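Thioredoxin domain-containing protein (Vibrio parahaemolyticus, PDB 2R5S) is of unknown function, possibly a protein-disulfide reductase, with this C-terminal tetratricopeptide-type helical domain following a thioredoxin domain. Local coordinates at residues N133-N138 and R169-I174. Sequence-based numbering, arbitrary orientation.
Sequences NILKVN and RQLYSI. With EDO (1,2-ethanediol), chain D.
Ile134 O accepts two backbone bonds, from Val137 N at 3.0 Å and Asn138 N at 2.9 Å, in the turn that finishes helix 124-135 beside Leu135 and Lys136, the residues that meet helix 162-174. Both helices belong to the second tetratricopeptide-repeat region and pack against the intervening helix 145-157: Leu135 lies on Val146, Lys147 and Phe150, and Leu171 on Met151. Between the two helices the leucines touch by single methyls, Leu135 CD1 to Leu171 CD1 at 4.3 Å, a light apolar contact between buried side chains. Ile174 makes the closer approach. Its CG1 sits between the backbone N and carbonyl carbon (chi1 64°), and the chain then extends to bring CD1 to 3.8 Å from Lys136 CA, with Leu135 O 4.0 Å from the same methyl. Trp132 and Leu139 also touch the Ile174 side chain. One turn back, Gln170 O receives Ser173 N at 2.9 Å. Ser173 OG also reaches Gln170 O, through a short bond of 2.5 Å, arriving in the carbonyl plane on a lone pair (137° at the oxygen). The extended chain of Lys136 carries NZ away from helix 162-174, while Lys136 CB stays 4.2 Å from Ile174 CD1.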
ATOM      1  N   ASN A 133     -12.811  -5.941 -10.979  1.00 55.87           N
ATOM      2  CA  ASN A 133     -13.653  -5.762 -12.163  1.00 56.68           C
ATOM      3  C   ASN A 133     -13.998  -7.095 -12.854  1.00 56.06           C
ATOM      4  O   ASN A 133     -15.015  -7.217 -13.508  1.00 54.32           O
ATOM      5  CB  ASN A 133     -12.974  -4.790 -13.120  1.00 57.73           C
ATOM      6  CG  ASN A 133     -13.380  -3.333 -12.864  1.00 61.00           C
ATOM      7  OD1 ASN A 133     -14.392  -3.052 -12.222  1.00 62.97           O
ATOM      8  ND2 ASN A 133     -12.569  -2.412 -13.339  1.00 62.10           N
ATOM      9  N   ILE A 134     -13.138  -8.102 -12.684  1.00 56.01           N
ATOM     10  CA  ILE A 134     -13.388  -9.437 -13.228  1.00 54.75           C
ATOM     11  C   ILE A 134     -14.275 -10.229 -12.235  1.00 55.34           C
ATOM     12  O   ILE A 134     -15.260 -10.853 -12.612  1.00 56.85           O
ATOM     13  CB  ILE A 134     -12.047 -10.125 -13.480  1.00 54.98           C
ATOM     14  CG1 ILE A 134     -11.307  -9.422 -14.614  1.00 53.70           C
ATOM     15  CG2 ILE A 134     -12.193 -11.628 -13.779  1.00 54.34           C
ATOM     16  CD1 ILE A 134      -9.950  -9.850 -14.749  1.00 41.80           C
ATOM     17  N   LEU A 135     -13.948 -10.139 -10.948  1.00 55.09           N
ATOM     18  CA  LEU A 135     -14.548 -10.973  -9.911  1.00 53.30           C
ATOM     19  C   LEU A 135     -15.998 -10.712  -9.664  1.00 52.87           C
ATOM     20  O   LEU A 135     -16.753 -11.627  -9.310  1.00 51.77           O
ATOM     21  CB  LEU A 135     -13.758 -10.910  -8.587  1.00 50.53           C
ATOM     22  CG  LEU A 135     -12.288 -11.373  -8.499  1.00 53.24           C
ATOM     23  CD1 LEU A 135     -11.689 -10.906  -7.176  1.00 42.48           C
ATOM     24  CD2 LEU A 135     -12.045 -12.846  -8.617  1.00 48.38           C
ATOM     25  N   LYS A 136     -16.403  -9.465  -9.803  1.00 54.91           N
ATOM     26  CA  LYS A 136     -17.813  -9.132  -9.607  1.00 55.59           C
ATOM     27  C   LYS A 136     -18.696  -9.472 -10.814  1.00 57.08           C
ATOM     28  O   LYS A 136     -19.928  -9.230 -10.810  1.00 56.48           O
ATOM     29  CB  LYS A 136     -17.932  -7.649  -9.314  1.00 56.06           C
ATOM     30  CG  LYS A 136     -17.927  -6.764 -10.505  1.00 56.80           C
ATOM     31  CD  LYS A 136     -17.882  -5.336 -10.024  1.00 53.52           C
ATOM     32  CE  LYS A 136     -17.690  -4.410 -11.171  1.00 56.83           C
ATOM     33  NZ  LYS A 136     -18.054  -3.046 -10.712  1.00 62.82           N
ATOM     34  N   VAL A 137     -18.064 -10.003 -11.862  1.00 58.65           N
ATOM     35  CA  VAL A 137     -18.788 -10.618 -12.968  1.00 59.17           C
ATOM     36  C   VAL A 137     -18.710 -12.114 -12.805  1.00 58.05           C
ATOM     37  O   VAL A 137     -19.689 -12.775 -13.064  1.00 57.93           O
ATOM     38  CB  VAL A 137     -18.160 -10.326 -14.353  1.00 60.81           C
ATOM     39  CG1 VAL A 137     -19.155 -10.744 -15.463  1.00 62.85           C
ATOM     40  CG2 VAL A 137     -17.844  -8.843 -14.506  1.00 62.77           C
ATOM     41  N   ASN A 138     -17.544 -12.628 -12.385  1.00 56.86           N
ATOM     42  CA  ASN A 138     -17.224 -14.060 -12.386  1.00 55.45           C
ATOM     43  C   ASN A 138     -16.218 -14.360 -11.267  1.00 54.43           C
ATOM     44  O   ASN A 138     -14.976 -14.369 -11.522  1.00 54.38           O
ATOM     45  CB  ASN A 138     -16.558 -14.415 -13.766  1.00 56.48           C
ATOM     46  CG  ASN A 138     -16.290 -15.962 -14.019  1.00 56.96           C
ATOM     47  OD1 ASN A 138     -15.800 -16.307 -15.102  1.00 61.05           O
ATOM     48  ND2 ASN A 138     -16.623 -16.856 -13.066  1.00 56.13           N
ATOM     49  N   ARG A 169     -13.555  -5.947   2.065  1.00 54.85           N
ATOM     50  CA  ARG A 169     -14.977  -5.714   2.288  1.00 55.40           C
ATOM     51  C   ARG A 169     -15.741  -5.896   1.000  1.00 54.35           C
ATOM     52  O   ARG A 169     -16.824  -6.487   0.991  1.00 55.97           O
ATOM     53  CB  ARG A 169     -15.226  -4.280   2.782  1.00 55.39           C
ATOM     54  CG  ARG A 169     -15.107  -4.134   4.267  1.00 58.39           C
ATOM     55  CD  ARG A 169     -15.612  -2.747   4.698  1.00 64.74           C
ATOM     56  NE  ARG A 169     -14.517  -1.820   4.987  1.00 68.68           N
ATOM     57  CZ  ARG A 169     -14.145  -0.798   4.218  1.00 70.31           C
ATOM     58  NH1 ARG A 169     -14.782  -0.521   3.080  1.00 69.80           N
ATOM     59  NH2 ARG A 169     -13.123  -0.046   4.604  1.00 70.30           N
ATOM     60  N   GLN A 170     -15.200  -5.345  -0.083  1.00 52.84           N
ATOM     61  CA  GLN A 170     -15.781  -5.519  -1.384  1.00 51.68           C
ATOM     62  C   GLN A 170     -16.005  -6.973  -1.685  1.00 51.68           C
ATOM     63  O   GLN A 170     -17.158  -7.422  -1.751  1.00 52.14           O
ATOM     64  CB  GLN A 170     -14.980  -4.784  -2.475  1.00 51.26           C
ATOM     65  CG  GLN A 170     -15.490  -3.340  -2.494  1.00 53.02           C
ATOM     66  CD  GLN A 170     -14.903  -2.407  -3.512  1.00 50.92           C
ATOM     67  OE1 GLN A 170     -14.903  -1.220  -3.273  1.00 54.40           O
ATOM     68  NE2 GLN A 170     -14.455  -2.907  -4.638  1.00 48.13           N
ATOM     69  N   LEU A 171     -14.908  -7.722  -1.791  1.00 51.24           N
ATOM     70  CA  LEU A 171     -14.943  -9.157  -2.051  1.00 49.19           C
ATOM     71  C   LEU A 171     -15.864  -9.893  -1.093  1.00 48.02           C
ATOM     72  O   LEU A 171     -16.662 -10.706  -1.500  1.00 49.11           O
ATOM     73  CB  LEU A 171     -13.496  -9.755  -1.980  1.00 50.49           C
ATOM     74  CG  LEU A 171     -13.483 -11.304  -2.092  1.00 48.87           C
ATOM     75  CD1 LEU A 171     -13.878 -11.579  -3.549  1.00 51.13           C
ATOM     76  CD2 LEU A 171     -12.190 -12.008  -1.782  1.00 50.80           C
ATOM     77  N   TYR A 172     -15.789  -9.595   0.186  1.00 46.77           N
ATOM     78  CA  TYR A 172     -16.598 -10.326   1.148  1.00 45.29           C
ATOM     79  C   TYR A 172     -18.061 -10.147   0.829  1.00 46.32           C
ATOM     80  O   TYR A 172     -18.858 -11.083   1.073  1.00 43.99           O
ATOM     81  CB  TYR A 172     -16.341  -9.820   2.570  1.00 44.24           C
ATOM     82  CG  TYR A 172     -17.061 -10.579   3.675  1.00 43.39           C
ATOM     83  CD1 TYR A 172     -16.518 -11.766   4.205  1.00 40.94           C
ATOM     84  CD2 TYR A 172     -18.245 -10.121   4.205  1.00 40.12           C
ATOM     85  CE1 TYR A 172     -17.133 -12.460   5.200  1.00 43.14           C
ATOM     86  CE2 TYR A 172     -18.909 -10.853   5.197  1.00 43.71           C
ATOM     87  CZ  TYR A 172     -18.327 -12.018   5.687  1.00 44.87           C
ATOM     88  OH  TYR A 172     -18.925 -12.719   6.692  1.00 47.65           O
ATOM     89  N   SER A 173     -18.449  -8.934   0.365  1.00 46.82           N
ATOM     90  CA  SER A 173     -19.920  -8.574   0.233  1.00 45.64           C
ATOM     91  C   SER A 173     -20.621  -9.334  -0.890  1.00 48.08           C
ATOM     92  O   SER A 173     -21.849  -9.400  -0.922  1.00 49.21           O
ATOM     93  CB  SER A 173     -20.141  -7.050  -0.002  1.00 45.66           C
ATOM     94  OG  SER A 173     -19.507  -6.628  -1.198  1.00 42.44           O
ATOM     95  N   ILE A 174     -19.820  -9.912  -1.793  1.00 49.31           N
ATOM     96  CA  ILE A 174     -20.305 -10.592  -2.972  1.00 49.26           C
ATOM     97  C   ILE A 174     -20.005 -12.107  -2.931  1.00 50.53           C
ATOM     98  O   ILE A 174     -20.468 -12.821  -3.770  1.00 50.39           O
ATOM     99  CB  ILE A 174     -19.800  -9.913  -4.332  1.00 48.88           C
ATOM    100  CG1 ILE A 174     -18.314  -9.987  -4.472  1.00 45.34           C
ATOM    101  CG2 ILE A 174     -20.240  -8.388  -4.441  1.00 45.59           C
ATOM    102  CD1 ILE A 174     -17.894 -10.028  -5.865  1.00 41.70           C
TER
HETATM  103  C1  EDO D   2     -19.036  -6.189   3.638  1.00 62.38           C
HETATM  104  O1  EDO D   2     -17.782  -6.746   3.221  1.00 63.11           O
HETATM  105  C2  EDO D   2     -20.212  -6.756   2.843  1.00 59.27           C
HETATM  106  O2  EDO D   2     -21.010  -7.676   3.598  1.00 59.69           O